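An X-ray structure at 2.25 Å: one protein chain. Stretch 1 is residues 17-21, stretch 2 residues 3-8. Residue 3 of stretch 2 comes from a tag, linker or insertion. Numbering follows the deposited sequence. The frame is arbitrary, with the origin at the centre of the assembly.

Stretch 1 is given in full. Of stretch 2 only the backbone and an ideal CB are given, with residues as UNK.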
# COMPACT_ATOMS: atom_id res chain seq x y z
N LEU B 17 28.96 -8.75 20.72
CA LEU B 17 27.53 -8.50 20.44
C LEU B 17 26.63 -9.16 21.48
O LEU B 17 26.74 -10.35 21.74
CB LEU B 17 27.15 -9.03 19.05
CG LEU B 17 27.85 -8.36 17.87
CD1 LEU B 17 27.37 -8.97 16.57
CD2 LEU B 17 27.61 -6.86 17.88
N ALA B 18 25.75 -8.37 22.07
CA ALA B 18 24.82 -8.89 23.06
C ALA B 18 23.59 -9.42 22.34
O ALA B 18 23.07 -8.78 21.43
CB ALA B 18 24.43 -7.80 24.02
N TYR B 19 23.11 -10.59 22.75
CA TYR B 19 21.92 -11.17 22.14
C TYR B 19 21.14 -12.04 23.11
O TYR B 19 21.66 -12.42 24.17
CB TYR B 19 22.30 -11.96 20.88
CG TYR B 19 23.05 -13.25 21.14
CD1 TYR B 19 22.39 -14.47 21.10
CD2 TYR B 19 24.41 -13.25 21.39
CE1 TYR B 19 23.06 -15.66 21.33
CE2 TYR B 19 25.09 -14.44 21.61
CZ TYR B 19 24.42 -15.64 21.57
OH TYR B 19 25.10 -16.81 21.80
N ARG B 20 19.88 -12.32 22.77
CA ARG B 20 19.05 -13.25 23.54
C ARG B 20 18.00 -13.95 22.68
O ARG B 20 17.51 -13.40 21.69
CB ARG B 20 18.39 -12.57 24.75
CG ARG B 20 17.27 -11.59 24.44
CD ARG B 20 16.63 -11.06 25.71
NE ARG B 20 15.60 -11.96 26.23
CZ ARG B 20 15.81 -12.92 27.13
NH1 ARG B 20 17.02 -13.12 27.63
NH2 ARG B 20 14.80 -13.69 27.53
N LEU B 21 17.67 -15.18 23.07
CA LEU B 21 16.62 -15.94 22.41
C LEU B 21 15.39 -16.06 23.31
O LEU B 21 15.50 -16.24 24.53
CB LEU B 21 17.13 -17.33 22.02
CG LEU B 21 18.26 -17.23 20.99
CD1 LEU B 21 19.45 -18.09 21.39
CD2 LEU B 21 17.77 -17.59 19.61
N UNK B 3 21.49 -13.52 36.29
CA UNK B 3 21.18 -14.81 35.67
C UNK B 3 21.52 -14.89 34.18
O UNK B 3 22.69 -14.81 33.79
CB UNK B 3 19.69 -15.11 35.86
N UNK B 4 20.49 -15.05 33.34
CA UNK B 4 20.67 -15.29 31.92
C UNK B 4 19.88 -14.37 31.00
O UNK B 4 19.29 -14.83 30.01
CB UNK B 4 20.29 -16.74 31.61
N UNK B 5 19.89 -13.08 31.31
CA UNK B 5 19.27 -12.08 30.44
C UNK B 5 19.94 -12.01 29.07
O UNK B 5 19.26 -11.88 28.05
CB UNK B 5 19.32 -10.70 31.11
N UNK B 6 21.27 -12.08 29.04
CA UNK B 6 21.99 -11.89 27.78
C UNK B 6 23.08 -12.93 27.55
O UNK B 6 23.63 -13.50 28.48
CB UNK B 6 22.61 -10.49 27.75
N UNK B 7 23.36 -13.17 26.27
CA UNK B 7 24.56 -13.88 25.87
C UNK B 7 25.40 -12.92 25.05
O UNK B 7 24.90 -11.90 24.58
CB UNK B 7 24.23 -15.15 25.08
N UNK B 8 26.68 -13.24 24.89
CA UNK B 8 27.58 -12.36 24.16
C UNK B 8 28.35 -13.15 23.11
O UNK B 8 28.86 -14.24 23.39
CB UNK B 8 28.55 -11.66 25.12

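Position 3 has an ideal CB with nothing of stretch 1 within 5.5 Å, so the contact sets no requirement there. It is Ala3, a residue from the expression tag, and it touches nothing in stretch 1.

At position 4 the ideal CB would also lie clear of stretch 1, and there is room for it; phi/psi of -129/44 does not by itself demand glycine. Many residues would fit. The deposited residue is Gly4, whose O lies 3.7 Å from Arg20 NH1, near the guanidinium plane but not hydrogen-bonded to it.

At position 5 CA-to-CB points away, and the ideal CB is 4.8 Å from Arg20 NH1. What stretch 1 engages is the backbone: Arg20 NH1 donates a hydrogen bond to the carbonyl O of residue 5 at 2.6 Å, with an N-H...O angle of 137°. Any residue can supply that acceptor, and with CA-to-CB pointing away stretch 1 hardly discriminates among side chains. It is Asn5, whose side chain comes no nearer to stretch 1 than the 4.8 Å between its CB and Arg20 NH1.

At position 6 CA-to-CB runs sideways, with the ideal CB 4.2 Å from Tyr19 O and 4.9 Å from Ala18 CB. The methyl of Ala18 favours an apolar chain of moderate length; leucine, isoleucine, valine or methionine would be reasonable. The residue is Leu6, with chi1 m and chi2 t. Its CD1 reaches Ala18 CB at 4.1 Å, while its CD2 lies 4.4 Å from Arg20 CB.

Position 7 is an antiparallel hydrogen-bonded pair with Tyr19, CA to CA 5.3 Å. The backbone N of residue 7 donates to Tyr19 O at 2.8 Å and 173°, and Tyr19 N donates to the O of residue 7 at 2.9 Å and 163°. The ideal CB sits on the same sheet face as the tyrosine side chain, 3.6 Å from Tyr19 CZ. A small residue such as alanine or serine fits this approach, and threonine or valine might also be considered. It is Ser7: its CB lies 3.8 Å from the Tyr19 ring centroid, 23° off the normal, a CH-pi contact over one face.

Position 8 forms a non-hydrogen-bonded pair with Ala18, CA to CA 4.6 Å. Its CA approaches Leu17 O at 3.3 Å in a CA-H...O contact, and its CB shares the sheet face of Ala18, whose short side chain leaves space for a large apolar or aromatic neighbour. The residue is Phe8. With chi1 m, its ring extends beside that methyl, placing CE1 3.6 Å from Ala18 CB.

Stretch 2, residues 3-8: AGNLSF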
# COMPACT_ATOMS: atom_id res chain seq x y z
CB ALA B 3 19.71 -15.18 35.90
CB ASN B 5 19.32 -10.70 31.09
CG ASN B 5 18.73 -10.69 32.48
OD1 ASN B 5 17.87 -11.51 32.81
ND2 ASN B 5 19.19 -9.76 33.32
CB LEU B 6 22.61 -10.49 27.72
CG LEU B 6 21.68 -9.27 27.62
CD1 LEU B 6 22.50 -7.99 27.66
CD2 LEU B 6 20.80 -9.30 26.35
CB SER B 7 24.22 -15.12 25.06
OG SER B 7 23.69 -16.13 25.90
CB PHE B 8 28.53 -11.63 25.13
CG PHE B 8 27.82 -10.71 26.07
CD1 PHE B 8 27.51 -9.42 25.69
CD2 PHE B 8 27.42 -11.16 27.32
CE1 PHE B 8 26.84 -8.57 26.55
CE2 PHE B 8 26.74 -10.32 28.19
CZ PHE B 8 26.45 -9.02 27.80
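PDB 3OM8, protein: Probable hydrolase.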